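Local coordinates for protein putative methyltransferase (Porphyromonas gingivalis, PDB 3LL7) that is a putative methyltransferase that probably transfers a methyl group from S-adenosylmethionine, perhaps to an RNA substrate, at residues 228-233 / 298-303; 277-282 / 305-310; 363-368 / 381-386. One frame throughout, in Å; residues are numbered along the deposited sequence.

Interaction 1 of 3, residues 228-233 / 298-303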
loop_
_atom_site.group_PDB
_atom_site.type_symbol
_atom_site.label_atom_id
_atom_site.label_comp_id
_atom_site.label_asym_id
_atom_site.label_seq_id
_atom_site.Cartn_x
_atom_site.Cartn_y
_atom_site.Cartn_z
ATOM N N LEU A 228 2.159 -3.546 -13.886
ATOM C CA LEU A 228 2.577 -2.849 -12.673
ATOM C C LEU A 228 1.304 -2.293 -12.014
ATOM O O LEU A 228 0.487 -1.657 -12.671
ATOM C CB LEU A 228 3.585 -1.730 -13.035
ATOM C CG LEU A 228 4.249 -0.964 -11.883
ATOM C CD1 LEU A 228 5.568 -0.344 -12.285
ATOM C CD2 LEU A 228 3.274 0.151 -11.330
ATOM N N HIS A 229 1.121 -2.562 -10.726
ATOM C CA HIS A 229 -0.085 -2.119 -10.037
ATOM C C HIS A 229 0.312 -1.076 -8.996
ATOM O O HIS A 229 1.256 -1.309 -8.213
ATOM C CB HIS A 229 -0.748 -3.293 -9.317
ATOM C CG HIS A 229 -1.380 -4.292 -10.243
ATOM N ND1 HIS A 229 -2.642 -4.793 -10.031
ATOM C CD2 HIS A 229 -0.927 -4.874 -11.379
ATOM C CE1 HIS A 229 -2.944 -5.641 -10.998
ATOM N NE2 HIS A 229 -1.919 -5.705 -11.831
ATOM N N VAL A 230 -0.403 0.049 -8.970
ATOM C CA VAL A 230 -0.188 1.063 -7.937
ATOM C C VAL A 230 -1.340 0.918 -6.968
ATOM O O VAL A 230 -2.516 1.101 -7.359
ATOM C CB VAL A 230 -0.166 2.500 -8.525
ATOM C CG1 VAL A 230 0.004 3.536 -7.397
ATOM C CG2 VAL A 230 0.934 2.605 -9.577
ATOM N N VAL A 231 -1.038 0.465 -5.755
ATOM C CA VAL A 231 -2.134 0.044 -4.851
ATOM C C VAL A 231 -2.280 0.987 -3.657
ATOM O O VAL A 231 -1.364 1.084 -2.813
ATOM C CB VAL A 231 -1.908 -1.414 -4.355
ATOM C CG1 VAL A 231 -3.060 -1.876 -3.453
ATOM C CG2 VAL A 231 -1.731 -2.384 -5.562
ATOM N N ALA A 232 -3.420 1.666 -3.579
ATOM C CA ALA A 232 -3.722 2.504 -2.424
ATOM C C ALA A 232 -4.746 1.815 -1.502
ATOM O O ALA A 232 -5.593 1.042 -1.979
ATOM C CB ALA A 232 -4.239 3.858 -2.865
ATOM N N ALA A 233 -4.613 2.085 -0.204
ATOM C CA ALA A 233 -5.543 1.659 0.869
ATOM C C ALA A 233 -5.496 2.720 1.965
ATOM O O ALA A 233 -4.449 3.336 2.200
ATOM C CB ALA A 233 -5.140 0.300 1.426
ATOM N N HIS A 298 -7.849 10.038 -6.862
ATOM C CA HIS A 298 -7.246 9.400 -5.680
ATOM C C HIS A 298 -5.726 9.268 -5.797
ATOM O O HIS A 298 -5.139 9.504 -6.862
ATOM C CB HIS A 298 -7.937 8.090 -5.320
ATOM C CG HIS A 298 -7.885 7.035 -6.385
ATOM N ND1 HIS A 298 -6.706 6.496 -6.860
ATOM C CD2 HIS A 298 -8.881 6.365 -7.009
ATOM C CE1 HIS A 298 -6.982 5.557 -7.752
ATOM N NE2 HIS A 298 -8.294 5.458 -7.857
ATOM N N THR A 299 -5.080 8.900 -4.702
ATOM C CA THR A 299 -3.619 8.922 -4.639
ATOM C C THR A 299 -2.934 7.933 -5.572
ATOM O O THR A 299 -1.806 8.185 -6.023
ATOM C CB THR A 299 -3.101 8.702 -3.193
ATOM O OG1 THR A 299 -3.564 7.457 -2.665
ATOM C CG2 THR A 299 -3.588 9.877 -2.288
ATOM N N ALA A 300 -3.597 6.821 -5.857
ATOM C CA ALA A 300 -2.998 5.810 -6.742
ATOM C C ALA A 300 -2.974 6.337 -8.177
ATOM O O ALA A 300 -1.984 6.118 -8.907
ATOM C CB ALA A 300 -3.755 4.472 -6.654
ATOM N N LEU A 301 -4.039 7.021 -8.591
ATOM C CA LEU A 301 -4.035 7.652 -9.920
ATOM C C LEU A 301 -2.911 8.675 -10.071
ATOM O O LEU A 301 -2.228 8.712 -11.075
ATOM C CB LEU A 301 -5.353 8.329 -10.242
ATOM C CG LEU A 301 -6.341 7.333 -10.848
ATOM C CD1 LEU A 301 -7.685 7.944 -10.853
ATOM C CD2 LEU A 301 -5.931 6.924 -12.301
ATOM N N LEU A 302 -2.764 9.519 -9.046
ATOM C CA LEU A 302 -1.703 10.518 -9.018
ATOM C C LEU A 302 -0.308 9.897 -9.110
ATOM O O LEU A 302 0.519 10.345 -9.899
ATOM C CB LEU A 302 -1.830 11.379 -7.745
ATOM C CG LEU A 302 -3.039 12.323 -7.699
ATOM C CD1 LEU A 302 -3.162 12.954 -6.286
ATOM C CD2 LEU A 302 -2.956 13.385 -8.770
ATOM N N LYS A 303 -0.055 8.870 -8.304
ATOM C CA LYS A 303 1.244 8.210 -8.308
ATOM C C LYS A 303 1.513 7.519 -9.658
ATOM O O LYS A 303 2.651 7.515 -10.125
ATOM C CB LYS A 303 1.309 7.179 -7.175
ATOM C CG LYS A 303 2.570 6.294 -7.213
ATOM C CD LYS A 303 3.872 7.076 -6.944
ATOM C CE LYS A 303 5.083 6.183 -7.100
ATOM N NZ LYS A 303 6.363 6.914 -6.800
#
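V230 and A232, on one face of strand 228-233, meet the start of helix 299-303, and A300 sits between them. The CB of A300 lies 3.9 Å from A232 CB and equally near V230 CG1, and it also rests 3.7 Å from the carbonyl oxygen V230 O. V230 turns CG1 anti to its backbone N (chi1 178°), which carries that methyl 3.6 Å from A300 O and 3.8 Å from K303 CG. There the valine and the lysine stem cross at about a right angle. T299 OG1 comes within 3.7 Å of A232 CB. No hydrogen bond spans the two segments, and the packing rests on van der Waals contacts, mostly of methyl and methylene groups. Strand 225-233 pairs with 236-244 in a sheet whose order is consistent with a class I (Rossmann-like) methyltransferase, extended beyond 225-233 by 258-263 and 272-274. The helix follows strand 293-297 of a second sheet, so this buried contact joins the parts of the chain that carry the two sheets. The two segments run roughly antiparallel, at 147°, with axes 7.7 Å apart. H298 occupies the N-cap position of the helix, where its ND1 accepts a weak bond from A300 N. K303 leads its amine away from the strand to the carbonyls of I213 and P211. L215, from helix 215-221, touches both V230 and K303, and V231 packs against T83 and Y86 of helix 81-86.

Interaction 2 of 3, residues 277-282 / 305-310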
loop_
_atom_site.group_PDB
_atom_site.type_symbol
_atom_site.label_atom_id
_atom_site.label_comp_id
_atom_site.label_asym_id
_atom_site.label_seq_id
_atom_site.Cartn_x
_atom_site.Cartn_y
_atom_site.Cartn_z
ATOM N N GLU A 277 2.435 4.990 -22.860
ATOM C CA GLU A 277 2.293 5.356 -24.270
ATOM C C GLU A 277 0.986 6.116 -24.477
ATOM O O GLU A 277 0.955 7.129 -25.191
ATOM C CB GLU A 277 2.309 4.131 -25.185
ATOM C CG GLU A 277 2.125 4.487 -26.645
ATOM C CD GLU A 277 2.097 3.287 -27.550
ATOM O OE1 GLU A 277 1.671 2.203 -27.121
ATOM O OE2 GLU A 277 2.512 3.432 -28.715
ATOM N N GLU A 278 -0.093 5.591 -23.891
ATOM C CA GLU A 278 -1.403 6.240 -23.987
ATOM C C GLU A 278 -1.342 7.602 -23.340
ATOM O O GLU A 278 -1.717 8.605 -23.962
ATOM C CB GLU A 278 -2.500 5.370 -23.343
ATOM C CG GLU A 278 -3.876 6.045 -23.295
ATOM C CD GLU A 278 -4.890 5.160 -22.606
ATOM O OE1 GLU A 278 -4.461 4.227 -21.869
ATOM O OE2 GLU A 278 -6.100 5.381 -22.807
ATOM N N GLU A 279 -0.869 7.670 -22.094
ATOM C CA GLU A 279 -0.733 8.956 -21.394
ATOM C C GLU A 279 0.023 9.996 -22.212
ATOM O O GLU A 279 -0.382 11.135 -22.273
ATOM C CB GLU A 279 -0.045 8.772 -20.035
ATOM C CG GLU A 279 0.192 10.059 -19.200
ATOM C CD GLU A 279 -1.078 10.775 -18.712
ATOM O OE1 GLU A 279 -2.169 10.160 -18.682
ATOM O OE2 GLU A 279 -0.976 11.964 -18.296
ATOM N N ARG A 280 1.120 9.575 -22.837
ATOM C CA ARG A 280 1.963 10.518 -23.590
ATOM C C ARG A 280 1.355 10.960 -24.923
ATOM O O ARG A 280 1.583 12.083 -25.359
ATOM C CB ARG A 280 3.321 9.866 -23.843
ATOM C CG ARG A 280 4.213 9.992 -22.628
ATOM C CD ARG A 280 5.305 8.933 -22.567
ATOM N NE ARG A 280 5.732 8.795 -21.179
ATOM C CZ ARG A 280 6.789 8.105 -20.773
ATOM N NH1 ARG A 280 7.567 7.484 -21.654
ATOM N NH2 ARG A 280 7.074 8.053 -19.478
ATOM N N SER A 281 0.585 10.054 -25.529
ATOM C CA SER A 281 0.012 10.208 -26.878
ATOM C C SER A 281 -1.248 11.073 -26.942
ATOM O O SER A 281 -1.541 11.683 -27.966
ATOM C CB SER A 281 -0.315 8.835 -27.461
ATOM O OG SER A 281 -1.578 8.361 -27.015
ATOM N N ILE A 282 -2.000 11.093 -25.849
ATOM C CA ILE A 282 -3.198 11.904 -25.695
ATOM C C ILE A 282 -2.864 13.384 -25.517
ATOM O O ILE A 282 -1.840 13.728 -24.914
ATOM C CB ILE A 282 -3.944 11.410 -24.404
ATOM C CG1 ILE A 282 -4.647 10.077 -24.706
ATOM C CG2 ILE A 282 -4.882 12.489 -23.818
ATOM C CD1 ILE A 282 -5.188 9.412 -23.362
ATOM N N GLY A 305 0.438 8.390 -12.522
ATOM C CA GLY A 305 0.637 9.461 -13.493
ATOM C C GLY A 305 -0.359 9.514 -14.637
ATOM O O GLY A 305 -0.016 10.031 -15.715
ATOM N N ALA A 306 -1.579 9.030 -14.413
ATOM C CA ALA A 306 -2.630 9.032 -15.441
ATOM C C ALA A 306 -3.334 10.407 -15.521
ATOM O O ALA A 306 -4.561 10.469 -15.600
ATOM C CB ALA A 306 -3.690 7.929 -15.126
ATOM N N PHE A 307 -2.556 11.484 -15.536
ATOM C CA PHE A 307 -3.105 12.852 -15.419
ATOM C C PHE A 307 -4.046 13.205 -16.580
ATOM O O PHE A 307 -5.193 13.684 -16.369
ATOM C CB PHE A 307 -1.942 13.855 -15.363
ATOM C CG PHE A 307 -0.923 13.584 -14.245
ATOM C CD1 PHE A 307 -1.321 13.484 -12.901
ATOM C CD2 PHE A 307 0.429 13.470 -14.546
ATOM C CE1 PHE A 307 -0.380 13.243 -11.867
ATOM C CE2 PHE A 307 1.396 13.221 -13.524
ATOM C CZ PHE A 307 0.977 13.110 -12.184
ATOM N N LYS A 308 -3.568 12.973 -17.799
ATOM C CA LYS A 308 -4.340 13.241 -19.004
ATOM C C LYS A 308 -5.313 12.120 -19.311
ATOM O O LYS A 308 -6.454 12.371 -19.742
ATOM C CB LYS A 308 -3.391 13.473 -20.179
ATOM C CG LYS A 308 -2.504 14.683 -19.971
ATOM C CD LYS A 308 -1.156 14.466 -20.692
ATOM C CE LYS A 308 -1.293 14.391 -22.162
ATOM N NZ LYS A 308 0.009 13.943 -22.838
ATOM N N THR A 309 -4.873 10.870 -19.104
ATOM C CA THR A 309 -5.720 9.732 -19.463
ATOM C C THR A 309 -7.076 9.752 -18.730
ATOM O O THR A 309 -8.097 9.420 -19.313
ATOM C CB THR A 309 -4.981 8.407 -19.213
ATOM O OG1 THR A 309 -3.745 8.439 -19.958
ATOM C CG2 THR A 309 -5.770 7.220 -19.766
ATOM N N VAL A 310 -7.088 10.154 -17.472
ATOM C CA VAL A 310 -8.361 10.195 -16.748
ATOM C C VAL A 310 -9.332 11.147 -17.468
ATOM O O VAL A 310 -10.512 10.830 -17.654
ATOM C CB VAL A 310 -8.187 10.597 -15.269
ATOM C CG1 VAL A 310 -9.583 10.790 -14.582
ATOM C CG2 VAL A 310 -7.369 9.557 -14.500
#
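E279 and T309 bring the backbones closest, 5.4 Å between CA atoms, where the last turn of helix 277-281 faces the first turn of helix 307-314. The contact joins the ferredoxin-like domain to the helix that follows the edge strand 272-274 of the methyltransferase sheet. Its centre is the buried carboxylate of E279, which bends at chi2 (65°) and reaches the backbone N-H groups at the start of the second helix. OE2 uses its syn lone pair to accept K308 N at 2.8 Å, in a nearly straight bond of 172°. OE1 takes two donors: T309 N on the syn side and, on the anti side, the hydroxyl T309 OG1 at 2.7 Å. Three bonds thus grip the carboxylate and fix its rotation, and the helix N-terminus would be expected to stabilise its negative charge. K308 returns the exchange, bending at chi3 and giving NZ to E279 O at 2.9 Å, in the plane of that carbonyl. E278 crosses T309 at about a right angle while its carboxylate pairs with R313 of the second helix. T309 CG2 lies 3.6 Å from E278 OE2, and I282 CD1 stands 3.8 Å from T309 OG1.

Interaction 3 of 3, residues 363-368 / 381-386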
loop_
_atom_site.group_PDB
_atom_site.type_symbol
_atom_site.label_atom_id
_atom_site.label_comp_id
_atom_site.label_asym_id
_atom_site.label_seq_id
_atom_site.Cartn_x
_atom_site.Cartn_y
_atom_site.Cartn_z
ATOM N N ALA A 363 -14.943 24.550 7.011
ATOM C CA ALA A 363 -14.647 23.730 5.827
ATOM C C ALA A 363 -13.404 22.882 5.970
ATOM O O ALA A 363 -12.504 23.224 6.703
ATOM C CB ALA A 363 -14.494 24.618 4.574
ATOM N N SER A 364 -13.361 21.780 5.225
ATOM C CA SER A 364 -12.119 21.077 4.947
ATOM C C SER A 364 -11.387 21.918 3.914
ATOM O O SER A 364 -12.019 22.644 3.163
ATOM C CB SER A 364 -12.422 19.694 4.340
ATOM O OG SER A 364 -13.134 18.918 5.308
ATOM N N ILE A 365 -10.058 21.856 3.916
ATOM C CA ILE A 365 -9.260 22.622 2.929
ATOM C C ILE A 365 -8.313 21.691 2.192
ATOM O O ILE A 365 -7.604 20.874 2.831
ATOM C CB ILE A 365 -8.479 23.752 3.597
ATOM C CG1 ILE A 365 -9.500 24.773 4.154
ATOM C CG2 ILE A 365 -7.468 24.436 2.579
ATOM C CD1 ILE A 365 -8.887 25.816 5.133
ATOM N N SER A 366 -8.302 21.828 0.863
ATOM C CA SER A 366 -7.379 21.076 0.016
ATOM C C SER A 366 -6.701 22.043 -0.948
ATOM O O SER A 366 -7.191 23.167 -1.175
ATOM C CB SER A 366 -8.135 19.964 -0.753
ATOM O OG SER A 366 -8.527 18.914 0.140
ATOM N N CYS A 367 -5.552 21.627 -1.473
ATOM C CA CYS A 367 -4.840 22.403 -2.488
ATOM C C CYS A 367 -4.332 21.494 -3.594
ATOM O O CYS A 367 -3.867 20.358 -3.308
ATOM C CB CYS A 367 -3.664 23.139 -1.845
ATOM S SG CYS A 367 -4.212 24.467 -0.786
ATOM N N ARG A 368 -4.478 21.951 -4.832
ATOM C CA ARG A 368 -3.933 21.266 -6.016
ATOM C C ARG A 368 -3.378 22.320 -6.932
ATOM O O ARG A 368 -4.120 22.845 -7.785
ATOM C CB ARG A 368 -4.990 20.444 -6.786
ATOM C CG ARG A 368 -5.604 19.271 -6.007
ATOM C CD ARG A 368 -4.610 18.124 -5.902
ATOM N NE ARG A 368 -5.132 17.067 -5.049
ATOM C CZ ARG A 368 -4.395 16.103 -4.530
ATOM N NH1 ARG A 368 -3.081 16.047 -4.803
ATOM N NH2 ARG A 368 -4.971 15.184 -3.748
ATOM N N SER A 381 -6.768 32.350 6.844
ATOM C CA SER A 381 -8.203 32.694 6.742
ATOM C C SER A 381 -8.977 32.557 8.066
ATOM O O SER A 381 -10.115 33.023 8.159
ATOM C CB SER A 381 -8.887 31.841 5.671
ATOM O OG SER A 381 -8.849 30.462 6.015
ATOM N N LYS A 382 -8.360 31.945 9.073
ATOM C CA LYS A 382 -9.011 31.633 10.364
ATOM C C LYS A 382 -10.237 30.733 10.200
ATOM O O LYS A 382 -11.198 30.819 10.957
ATOM C CB LYS A 382 -9.310 32.923 11.156
ATOM C CG LYS A 382 -7.997 33.709 11.490
ATOM C CD LYS A 382 -8.232 35.102 12.123
ATOM C CE LYS A 382 -9.221 35.067 13.233
ATOM N NZ LYS A 382 -8.724 34.265 14.389
HETATM N N MSE A 383 -10.167 29.819 9.235
HETATM C CA MSE A 383 -11.327 29.011 8.884
HETATM C C MSE A 383 -11.458 27.841 9.847
HETATM O O MSE A 383 -10.536 27.064 10.031
HETATM C CB MSE A 383 -11.171 28.510 7.440
HETATM C CG MSE A 383 -12.250 27.577 6.996
HETATM SE SE MSE A 383 -13.966 28.463 6.967
HETATM C CE MSE A 383 -13.523 29.991 5.864
ATOM N N ALA A 384 -12.612 27.703 10.471
ATOM C CA ALA A 384 -12.854 26.540 11.329
ATOM C C ALA A 384 -12.875 25.272 10.477
ATOM O O ALA A 384 -13.315 25.321 9.323
ATOM C CB ALA A 384 -14.181 26.711 12.035
ATOM N N ASP A 385 -12.405 24.160 11.035
ATOM C CA ASP A 385 -12.500 22.888 10.345
ATOM C C ASP A 385 -13.861 22.269 10.608
ATOM O O ASP A 385 -14.646 22.788 11.415
ATOM C CB ASP A 385 -11.371 21.942 10.752
ATOM C CG ASP A 385 -11.401 21.607 12.213
ATOM O OD1 ASP A 385 -12.340 22.065 12.902
ATOM O OD2 ASP A 385 -10.484 20.891 12.673
ATOM N N GLY A 386 -14.139 21.172 9.914
ATOM C CA GLY A 386 -15.399 20.478 10.053
ATOM C C GLY A 386 -16.387 20.901 8.990
ATOM O O GLY A 386 -16.078 21.712 8.089
#
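M383, a selenomethionine in the crystal, sets CG anti to its backbone N (chi1 175°), and the bend at chi2 (64°) puts SE 4.0 Å from A363 N; chi3 then turns CE. I365 has its CG1 anti to the carbonyl carbon, and the tip of that branch, CD1, comes 4.2 Å from M383 CB. The methyl of A363 adds a looser contact, 4.4 Å between its CB and M383 CG, so the selenomethionine lies against both A363 and I365. One hydrogen bond joins the segments: A363 N donates to A384 O at 2.9 Å and 161°. G386 O is also close to that nitrogen, but the angle is too poor for a bond. The guanidinium of R378, in helix 374-381, ties the two segments a second time, with NH2 bonded to A363 O and NH1 to M383 O. M383 also touches L356 and V360 of the loop before strand 364-368 and L391 of strand 389-395, while I365 leans on L377 and R378. K382 leaves the helix with positive phi, and from there the loop doubles back past A363 toward the next strand. Strand 364-368 is an edge of its sheet and pairs in parallel with 389-395, so strand 364-368, helix 374-381 and strand 389-395 form a beta-alpha-beta crossover in the THUMP-like domain, and this contact packs the loop of the crossover against the A363-I365 part of the chain at its first strand.

Overall arrangement
Interactions 1 and 2 interlock along the chain: each pairs a segment of the methyltransferase part (228-233 or 277-282) with one of the ferredoxin-like part (298-303 or 305-310). Their centres are 15 Å apart, and consecutive helices 299-304 and 307-314 link them, with L301 packing on A306 and V310. Together they fasten the C-terminal region to the methyltransferase sheet at two places. Interaction 3 follows later in the chain, 25 Å from interaction 1 and 31 Å from interaction 2 between centres. It lies within the THUMP-like domain, on the seven-stranded sheet that also holds strand 293-297, and meets interaction 1 where L302 CD1 touches R368 NH1.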